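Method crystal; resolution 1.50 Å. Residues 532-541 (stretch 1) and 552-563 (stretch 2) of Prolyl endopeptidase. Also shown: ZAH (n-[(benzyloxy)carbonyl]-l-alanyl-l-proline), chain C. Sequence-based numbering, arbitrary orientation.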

# COMPACT_ATOMS: atom_id res chain seq x y z
N GLY A 532 10.24 -0.21 -1.39
CA GLY A 532 9.67 1.09 -1.76
C GLY A 532 8.97 1.86 -0.62
O GLY A 532 8.33 1.16 0.20
N SER A 533 9.10 3.23 -0.58
CA SER A 533 8.42 4.11 0.38
C SER A 533 8.99 3.92 1.83
O SER A 533 10.28 4.32 2.09
CB SER A 533 6.89 3.87 0.28
OG SER A 533 6.18 4.89 0.99
N ASN A 534 8.24 3.37 2.79
CA ASN A 534 8.86 2.89 4.01
C ASN A 534 9.85 1.74 3.72
O ASN A 534 10.80 1.53 4.48
CB ASN A 534 7.72 2.42 4.95
CG ASN A 534 8.23 1.77 6.19
OD1 ASN A 534 8.81 2.39 7.04
ND2 ASN A 534 8.03 0.44 6.28
N GLY A 535 9.63 1.00 2.63
CA GLY A 535 10.59 -0.02 2.19
C GLY A 535 11.84 0.60 1.57
O GLY A 535 12.90 -0.01 1.50
N GLY A 536 11.69 1.81 1.03
CA GLY A 536 12.83 2.55 0.53
C GLY A 536 13.72 2.97 1.68
O GLY A 536 14.92 2.88 1.61
N LEU A 537 13.10 3.44 2.78
CA LEU A 537 13.80 3.70 4.03
C LEU A 537 14.54 2.43 4.47
O LEU A 537 15.72 2.48 4.83
CB LEU A 537 12.80 4.15 5.09
CG LEU A 537 13.30 4.19 6.52
CD1 LEU A 537 14.47 5.14 6.67
CD2 LEU A 537 12.19 4.58 7.44
N LEU A 538 13.82 1.30 4.45
CA LEU A 538 14.41 0.01 4.82
C LEU A 538 15.71 -0.27 4.11
O LEU A 538 16.73 -0.56 4.74
CB LEU A 538 13.43 -1.12 4.54
CG LEU A 538 14.00 -2.53 4.67
CD1 LEU A 538 14.39 -2.82 6.11
CD2 LEU A 538 12.96 -3.50 4.17
N VAL A 539 15.70 -0.19 2.79
CA VAL A 539 16.91 -0.55 2.03
C VAL A 539 18.01 0.51 2.14
O VAL A 539 19.19 0.18 2.08
CB VAL A 539 16.64 -1.01 0.57
CG1 VAL A 539 15.73 -2.19 0.57
CG2 VAL A 539 16.08 0.11 -0.29
N GLY A 540 17.63 1.78 2.29
CA GLY A 540 18.60 2.80 2.59
C GLY A 540 19.31 2.62 3.91
O GLY A 540 20.54 2.81 4.01
N ALA A 541 18.56 2.22 4.94
CA ALA A 541 19.11 1.91 6.25
C ALA A 541 20.02 0.67 6.15
O ALA A 541 21.11 0.65 6.67
CB ALA A 541 17.99 1.71 7.26
N ALA A 552 23.65 -5.27 -4.38
CA ALA A 552 22.89 -4.22 -5.06
C ALA A 552 21.66 -3.84 -4.27
O ALA A 552 21.13 -4.64 -3.46
CB ALA A 552 22.53 -4.67 -6.45
N VAL A 553 21.19 -2.62 -4.51
CA VAL A 553 20.03 -2.07 -3.82
C VAL A 553 19.16 -1.39 -4.85
O VAL A 553 19.66 -0.57 -5.66
CB VAL A 553 20.46 -1.03 -2.79
CG1 VAL A 553 19.28 -0.30 -2.14
CG2 VAL A 553 21.36 -1.63 -1.72
N VAL A 554 17.88 -1.69 -4.83
CA VAL A 554 16.87 -0.99 -5.61
C VAL A 554 15.95 -0.29 -4.61
O VAL A 554 15.32 -0.95 -3.78
CB VAL A 554 16.07 -1.93 -6.54
CG1 VAL A 554 15.09 -1.10 -7.39
CG2 VAL A 554 17.00 -2.74 -7.43
N CYS A 555 15.87 1.04 -4.71
CA CYS A 555 15.24 1.86 -3.66
C CYS A 555 14.20 2.71 -4.37
O CYS A 555 14.56 3.58 -5.17
CB CYS A 555 16.32 2.71 -2.98
SG CYS A 555 15.73 3.84 -1.72
N ALA A 556 12.93 2.45 -4.14
CA ALA A 556 11.83 3.12 -4.83
C ALA A 556 11.11 4.12 -3.95
O ALA A 556 10.88 3.89 -2.75
CB ALA A 556 10.81 2.10 -5.36
N VAL A 557 10.76 5.24 -4.58
CA VAL A 557 9.97 6.34 -3.99
C VAL A 557 10.18 6.46 -2.48
O VAL A 557 9.23 6.34 -1.71
CB VAL A 557 8.49 6.26 -4.39
CG1 VAL A 557 8.33 6.66 -5.87
CG2 VAL A 557 7.90 4.93 -4.12
N PRO A 558 11.41 6.70 -2.05
CA PRO A 558 11.79 6.47 -0.65
C PRO A 558 11.69 7.65 0.32
O PRO A 558 11.79 8.82 -0.09
CB PRO A 558 13.24 6.09 -0.77
CG PRO A 558 13.75 7.04 -1.91
CD PRO A 558 12.60 6.99 -2.88
N LEU A 559 11.61 7.33 1.61
CA LEU A 559 11.96 8.24 2.70
C LEU A 559 13.38 7.96 3.12
O LEU A 559 13.71 6.80 3.42
CB LEU A 559 11.02 8.00 3.89
CG LEU A 559 9.57 8.41 3.68
CD1 LEU A 559 8.65 7.83 4.73
CD2 LEU A 559 9.45 9.94 3.62
N LEU A 560 14.25 8.99 3.16
CA LEU A 560 15.67 8.80 3.49
C LEU A 560 16.27 9.86 4.41
O LEU A 560 17.23 9.54 5.10
CB LEU A 560 16.52 8.60 2.22
CG LEU A 560 16.15 7.43 1.34
CD1 LEU A 560 16.69 7.53 -0.06
CD2 LEU A 560 16.55 6.13 1.96
N ASP A 561 15.79 11.11 4.37
CA ASP A 561 16.18 12.11 5.38
C ASP A 561 15.10 12.12 6.45
O ASP A 561 14.03 12.72 6.29
CB ASP A 561 16.35 13.50 4.76
CG ASP A 561 16.74 14.54 5.76
OD1 ASP A 561 16.59 14.31 6.99
OD2 ASP A 561 17.21 15.66 5.38
N MET A 562 15.36 11.38 7.53
CA MET A 562 14.34 11.18 8.56
C MET A 562 14.35 12.29 9.60
O MET A 562 13.50 12.34 10.45
CB MET A 562 14.48 9.81 9.21
CG MET A 562 14.29 8.69 8.21
SD MET A 562 12.66 8.67 7.43
CE MET A 562 11.62 8.38 8.77
N VAL A 563 15.32 13.19 9.51
CA VAL A 563 15.35 14.38 10.35
C VAL A 563 14.40 15.45 9.79
O VAL A 563 13.89 16.28 10.53
CB VAL A 563 16.80 14.90 10.48
CG1 VAL A 563 16.85 16.22 11.24
CG2 VAL A 563 17.67 13.84 11.15
C1 ZAH C . 5.02 4.51 1.78
O2 ZAH C . 5.44 3.51 2.68
C3 ZAH C . 4.42 5.74 2.49
C4 ZAH C . 5.45 6.45 3.37
C5 ZAH C . 5.30 5.85 4.77
C6 ZAH C . 3.90 5.31 4.87
N7 ZAH C . 3.39 5.42 3.51
C8 ZAH C . 2.13 5.16 3.19
O9 ZAH C . 1.75 5.36 1.94
C10 ZAH C . 1.05 4.91 4.27
C11 ZAH C . 1.17 3.42 4.57
N14 ZAH C . -0.28 5.18 3.78
C15 ZAH C . -0.71 6.40 3.60
O16 ZAH C . 0.00 7.44 3.96
O17 ZAH C . -2.02 6.58 3.05
C18 ZAH C . -2.36 7.96 2.75
C19 ZAH C . -3.63 8.07 1.91
C20 ZAH C . -4.85 7.68 2.46
C21 ZAH C . -6.02 7.77 1.69
C22 ZAH C . -5.96 8.27 0.39
C23 ZAH C . -4.74 8.68 -0.16
C24 ZAH C . -3.58 8.58 0.60

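Helix 534-541 of prolyl endopeptidase packs across strand 552-556 and the loop that follows it, the two axes running nearly antiparallel (148°) and approaching to 7.0 Å. The polar links gather at the turn before the helix. Ser533 N donates to Ala556 O (2.9 Å, 161° at the hydrogen), joining the turn to the end of the strand, where Gly532 and Ala556 form a parallel bridge; Gly532 CA lies 3.2 Å from the same oxygen, a CA-H...O contact. A second such contact sets Ser533 CA 3.2 Å from Val557 O. Ser533 O is shared: within its own stretch it accepts from Leu537 N (3.0 Å) and, weakly, from Gly536 N (3.1 Å), while Leu559 N reaches it across the contact in a weak but nearly straight bond (3.3 Å, 170°). Leu537 N, already committed to Ser533 O, lies 3.5 Å from Leu559 O at an angle too poor for a hydrogen bond. The CA-to-CB bond of Ser533 points away from strand and loop overall, although CB still touches them, and its OG is bonded covalently to ZAH C1 (1.5 Å); ZAH O2 accepts from Asn534 N (2.8 Å, 167°). Asn534 OD1 and ND2 find partners elsewhere in the structure.

Farther along the helix the contact is mostly apolar. Val539 CG2 sits 3.7 Å from both Val553 CG1 and Cys555 CB, and Leu537 CD1 lies 3.9 Å from Met562 CG. Glycines allow the close approach: Gly536 CA is 3.8 Å from Pro558 CB, and an ideally placed CB on Gly536 would clash with that atom and with Ala556 O. At Gly540, whose CA is 4.0 Å from Leu560 CD2, a CB would clash with that methyl. Gly536 O, which accepts from Gly540 N (3.0 Å), also packs 3.7 Å from Leu560 CD2.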